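Local coordinates for protein benzoylformate decarboxylase (Mycobacterium smegmatis, PDB 4Q9D) that belongs to the thiamine pyrophosphate-dependent enzyme family, in which a nucleotide-binding-like central domain lies between two cofactor-binding domain types, at residues M204-P209 and V273-F278. Residues are numbered along the deposited sequence; the frame is centred on the assembly and turned at random.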
loop_
_atom_site.group_PDB
_atom_site.type_symbol
_atom_site.label_atom_id
_atom_site.label_comp_id
_atom_site.label_asym_id
_atom_site.label_seq_id
_atom_site.Cartn_x
_atom_site.Cartn_y
_atom_site.Cartn_z
ATOM N N MET B 204 20.666 8.626 -35.422
ATOM C CA MET B 204 19.238 8.613 -35.683
ATOM C C MET B 204 18.523 9.289 -34.521
ATOM O O MET B 204 18.933 9.145 -33.367
ATOM C CB MET B 204 18.742 7.160 -35.873
ATOM C CG MET B 204 17.250 7.073 -36.217
ATOM S SD MET B 204 16.227 6.767 -34.727
ATOM C CE MET B 204 16.686 5.056 -34.452
ATOM N N LEU B 205 17.445 10.000 -34.820
ATOM C CA LEU B 205 16.735 10.752 -33.815
ATOM C C LEU B 205 15.330 10.188 -33.632
ATOM O O LEU B 205 14.644 9.914 -34.615
ATOM C CB LEU B 205 16.657 12.218 -34.230
ATOM C CG LEU B 205 15.853 13.136 -33.307
ATOM C CD1 LEU B 205 16.536 13.188 -31.920
ATOM C CD2 LEU B 205 15.733 14.529 -33.915
ATOM N N VAL B 206 14.918 10.008 -32.373
ATOM C CA VAL B 206 13.548 9.604 -32.044
ATOM C C VAL B 206 12.902 10.725 -31.253
ATOM O O VAL B 206 13.450 11.153 -30.241
ATOM C CB VAL B 206 13.492 8.298 -31.186
ATOM C CG1 VAL B 206 12.057 7.868 -30.973
ATOM C CG2 VAL B 206 14.298 7.161 -31.835
ATOM N N LEU B 207 11.748 11.197 -31.723
ATOM C CA LEU B 207 10.988 12.246 -31.061
ATOM C C LEU B 207 9.650 11.656 -30.644
ATOM O O LEU B 207 8.795 11.348 -31.485
ATOM C CB LEU B 207 10.774 13.466 -31.987
ATOM C CG LEU B 207 12.034 14.269 -32.396
ATOM C CD1 LEU B 207 11.716 15.363 -33.434
ATOM C CD2 LEU B 207 12.732 14.899 -31.181
ATOM N N GLY B 208 9.477 11.504 -29.333
ATOM C CA GLY B 208 8.307 10.862 -28.763
ATOM C C GLY B 208 7.278 11.851 -28.236
ATOM O O GLY B 208 7.430 13.072 -28.376
ATOM N N PRO B 209 6.213 11.319 -27.628
ATOM C CA PRO B 209 5.062 12.121 -27.188
ATOM C C PRO B 209 5.387 13.286 -26.230
ATOM O O PRO B 209 4.598 14.232 -26.204
ATOM C CB PRO B 209 4.185 11.104 -26.456
ATOM C CG PRO B 209 4.524 9.756 -27.125
ATOM C CD PRO B 209 6.005 9.864 -27.449
ATOM N N VAL B 273 14.525 11.374 -27.578
ATOM C CA VAL B 273 14.057 12.546 -26.855
ATOM C C VAL B 273 12.579 12.409 -26.650
ATOM O O VAL B 273 11.823 12.350 -27.605
ATOM C CB VAL B 273 14.343 13.872 -27.619
ATOM C CG1 VAL B 273 13.913 15.067 -26.784
ATOM C CG2 VAL B 273 15.829 13.991 -27.961
ATOM N N GLY B 274 12.146 12.315 -25.398
ATOM C CA GLY B 274 10.711 12.335 -25.156
ATOM C C GLY B 274 9.926 11.098 -25.512
ATOM O O GLY B 274 8.692 11.158 -25.584
ATOM N N ALA B 275 10.637 9.988 -25.715
ATOM C CA ALA B 275 10.050 8.649 -25.920
ATOM C C ALA B 275 10.687 7.702 -24.914
ATOM O O ALA B 275 11.809 7.936 -24.450
ATOM C CB ALA B 275 10.314 8.123 -27.368
ATOM N N GLU B 276 9.972 6.642 -24.575
ATOM C CA GLU B 276 10.500 5.567 -23.739
ATOM C C GLU B 276 11.576 4.821 -24.504
ATOM O O GLU B 276 11.652 4.891 -25.732
ATOM C CB GLU B 276 9.355 4.607 -23.345
ATOM C CG GLU B 276 8.301 5.351 -22.537
ATOM C CD GLU B 276 6.895 4.810 -22.638
ATOM O OE1 GLU B 276 6.684 3.718 -23.221
ATOM O OE2 GLU B 276 5.994 5.499 -22.098
ATOM N N VAL B 277 12.409 4.111 -23.765
ATOM C CA VAL B 277 13.402 3.236 -24.341
ATOM C C VAL B 277 13.066 1.817 -23.922
ATOM O O VAL B 277 13.467 1.412 -22.839
ATOM C CB VAL B 277 14.823 3.607 -23.826
ATOM C CG1 VAL B 277 15.879 2.598 -24.339
ATOM C CG2 VAL B 277 15.179 5.006 -24.255
ATOM N N PHE B 278 12.268 1.075 -24.700
ATOM C CA PHE B 278 11.444 1.570 -25.792
ATOM C C PHE B 278 10.039 1.070 -25.517
ATOM O O PHE B 278 9.856 0.119 -24.770
ATOM C CB PHE B 278 11.864 0.987 -27.152
ATOM C CG PHE B 278 13.150 1.544 -27.695
ATOM C CD1 PHE B 278 13.163 2.749 -28.372
ATOM C CD2 PHE B 278 14.340 0.852 -27.542
ATOM C CE1 PHE B 278 14.363 3.267 -28.896
ATOM C CE2 PHE B 278 15.558 1.356 -28.060
ATOM C CZ PHE B 278 15.557 2.567 -28.737
#
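Leu207 and Val273 meet through their side-chain torsions: CG of Leu207 is anti to its carbonyl carbon (chi1 -66°), and the rotamer of Val273 sets CG2 anti to its own carbonyl carbon, beside the backbone N, where it meets CD1 of Leu205. The side chains of Leu207 and Val273 lie side by side on one face of a parallel sheet, pointing the same way, with Leu207 CD2 4.0 Å from Val273 CB. Branched aliphatic residues suit these buried neighbouring strands, filling space without polar groups to satisfy.

Val273 pairs with Leu207 as a parallel bridge, bonding to the residues before and after it: Val273 N donates to Val206 O at 2.9 Å, and Val273 O accepts from Gly208 N at 3.0 Å. Both bonds are nearly straight, and the CA-H of Leu207 also faces Val273 O. They extend the parallel register already set by the pairing of Met204 and Val206 with Leu269 and Val271, central in the six-stranded sheet of the Rossmann-like central domain.

Beyond it the chains close in, with Gly208 CA 3.7 Å from Ala275 CB; glycine suits position 208 because Gly274 O and the Ala275 methyl already take the place of a CB. Gly274 turns the chain with a positive phi of 74°, a conformation easy for glycine. The small methyl of Ala275 also meets Val206 CG1, while Pro209, which lacks an N-H, sets CD 3.5 Å from Gly274 O. Past the strand's end, Gly208 O is hydrogen-bonded to Ser241 OG.

The buried amide and carbonyl of Val273 are thus both satisfied across the contact, while apolar and small residues pack around them.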